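Local coordinates for thiol-disulfide oxidoreductase (Bacteroides thetaiotaomicron, PDB 3FW2) that forms the C-terminal thioredoxin-like domain of a putative TlpA-like thiol-disulfide oxidoreductase, but lacks the family's CXXC cysteines and so may not itself exchange disulfides, at the interface of chains A and B. Numbering follows the deposited sequence. Chains: chain A/B, thiol-disulfide oxidoreductase.

The interface of chains A and B. Residues chain A 44, 104, 114-117; chain B 104, 114-117.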
# COMPACT_ATOMS: atom_id res chain seq x y z
N TRP A 44 -1.31 -7.18 5.67
CA TRP A 44 -2.44 -7.04 4.77
C TRP A 44 -2.06 -7.15 3.27
O TRP A 44 -2.95 -7.02 2.36
CB TRP A 44 -3.20 -5.73 5.06
CG TRP A 44 -2.43 -4.42 5.00
CD1 TRP A 44 -2.01 -3.68 6.07
CD2 TRP A 44 -2.03 -3.70 3.84
NE1 TRP A 44 -1.39 -2.55 5.63
CE2 TRP A 44 -1.39 -2.53 4.27
CE3 TRP A 44 -2.17 -3.92 2.45
CZ2 TRP A 44 -0.85 -1.58 3.37
CZ3 TRP A 44 -1.63 -2.95 1.56
CH2 TRP A 44 -0.98 -1.82 2.03
N LEU A 104 -0.47 3.21 5.41
CA LEU A 104 -0.01 4.07 4.34
C LEU A 104 0.12 5.53 4.75
O LEU A 104 0.74 6.29 4.07
CB LEU A 104 -0.92 3.98 3.11
CG LEU A 104 -0.94 2.56 2.62
CD1 LEU A 104 -2.07 2.34 1.48
CD2 LEU A 104 0.41 1.97 2.21
N ILE A 114 7.58 5.36 -0.48
CA ILE A 114 7.25 3.94 -0.75
C ILE A 114 6.06 3.94 -1.71
O ILE A 114 4.94 4.46 -1.39
CB ILE A 114 6.96 3.20 0.55
CG1 ILE A 114 8.17 3.25 1.46
CG2 ILE A 114 6.57 1.73 0.31
CD1 ILE A 114 9.46 2.63 0.91
N TYR A 115 6.29 3.46 -2.94
CA TYR A 115 5.24 3.50 -3.91
C TYR A 115 4.54 2.17 -4.09
O TYR A 115 3.46 2.12 -4.67
CB TYR A 115 5.78 4.01 -5.25
CG TYR A 115 6.90 3.22 -5.84
CD1 TYR A 115 6.65 2.05 -6.56
CD2 TYR A 115 8.23 3.67 -5.72
CE1 TYR A 115 7.73 1.31 -7.17
CE2 TYR A 115 9.28 2.92 -6.29
CZ TYR A 115 9.03 1.79 -7.02
OH TYR A 115 10.05 1.07 -7.60
N LYS A 116 5.17 1.12 -3.58
CA LYS A 116 4.59 -0.20 -3.55
C LYS A 116 5.27 -1.01 -2.47
O LYS A 116 6.41 -0.70 -2.06
CB LYS A 116 4.67 -0.88 -4.94
CG LYS A 116 6.00 -1.42 -5.35
CD LYS A 116 5.98 -2.27 -6.75
CE LYS A 116 4.82 -3.25 -6.83
NZ LYS A 116 5.04 -4.61 -7.58
N ILE A 117 4.61 -2.09 -2.01
CA ILE A 117 5.28 -3.07 -1.15
C ILE A 117 5.16 -4.44 -1.76
O ILE A 117 4.21 -4.71 -2.48
CB ILE A 117 4.76 -3.06 0.31
CG1 ILE A 117 3.22 -3.02 0.31
CG2 ILE A 117 5.39 -1.87 1.07
CD1 ILE A 117 2.53 -3.32 1.70
N LEU B 104 1.54 4.31 -4.23
CA LEU B 104 0.99 4.43 -2.88
C LEU B 104 1.02 5.82 -2.26
O LEU B 104 0.12 6.12 -1.47
CB LEU B 104 1.68 3.48 -1.91
CG LEU B 104 1.30 1.99 -2.08
CD1 LEU B 104 2.16 1.20 -1.12
CD2 LEU B 104 -0.16 1.69 -1.75
N ILE B 114 -6.12 6.99 2.69
CA ILE B 114 -6.17 5.52 2.50
C ILE B 114 -5.07 4.95 3.42
O ILE B 114 -3.93 5.31 3.27
CB ILE B 114 -5.97 5.17 1.03
CG1 ILE B 114 -7.15 5.71 0.18
CG2 ILE B 114 -5.86 3.61 0.84
CD1 ILE B 114 -8.51 5.47 0.73
N TYR B 115 -5.42 4.09 4.37
CA TYR B 115 -4.38 3.58 5.28
C TYR B 115 -3.97 2.16 4.91
O TYR B 115 -2.88 1.73 5.26
CB TYR B 115 -4.81 3.62 6.71
CG TYR B 115 -6.17 3.02 6.99
CD1 TYR B 115 -6.31 1.69 7.33
CD2 TYR B 115 -7.33 3.83 7.01
CE1 TYR B 115 -7.56 1.15 7.65
CE2 TYR B 115 -8.58 3.29 7.30
CZ TYR B 115 -8.68 1.95 7.61
OH TYR B 115 -9.91 1.41 7.91
N LYS B 116 -4.79 1.50 4.11
CA LYS B 116 -4.46 0.20 3.52
C LYS B 116 -5.36 -0.04 2.31
O LYS B 116 -6.35 0.70 2.11
CB LYS B 116 -4.62 -0.92 4.54
CG LYS B 116 -6.03 -1.28 4.89
CD LYS B 116 -6.05 -2.59 5.70
CE LYS B 116 -7.11 -2.53 6.77
NZ LYS B 116 -8.44 -2.37 6.13
N ILE B 117 -5.04 -1.04 1.49
CA ILE B 117 -5.89 -1.42 0.41
C ILE B 117 -6.25 -2.92 0.61
O ILE B 117 -5.51 -3.69 1.24
CB ILE B 117 -5.30 -1.21 -0.99
CG1 ILE B 117 -3.84 -1.67 -1.08
CG2 ILE B 117 -5.40 0.26 -1.37
CD1 ILE B 117 -3.27 -1.66 -2.53
O HOH W 1 -5.30 -6.38 1.68
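The backbone N-H of A:Leu104 donates an almost straight hydrogen bond (175° at the hydrogen) to the carbonyl oxygen O of B:Tyr115, N to O 2.8 Å, arriving tilted from the carbonyl plane. The two-fold returns it as B:Leu104 N to A:Tyr115 O, 2.9 Å. Such reciprocal pairing illustrates how a symmetric interface spends one motif twice, though whether this dimer is biological the structure alone does not show. Each leucine has CG beside its own backbone N (chi1 -60° in A:Leu104), which lays the isobutyl group along the partner's loop. The two leucine side chains meet at about a right angle near the axis, A:Leu104 CD1 lying 3.8 Å from B:Leu104 CD2.

Alongside, A:Trp44 offers an indole face. B:Lys116 CB sits over its centre in a CH-pi contact, 3.6 Å from CE2, while the rim carbon CZ3 meets B:Ile117 CG1 at 3.7 Å. A:Leu104 CD2 lies in plane at the indole edge. An alanine in place of A:Trp44 would probably leave B:Lys116 CB without its aromatic platform and open a gap beside A:Leu104. This tryptophan precedes the position of the thioredoxin CXXC motif, here without its cysteines, and B:Ile117 precedes the family's cis-proline, so surfaces often used for partner binding meet here. A water joins their backbones, 2.5 Å from A:Trp44 O and 2.7 Å from B:Ile117 O.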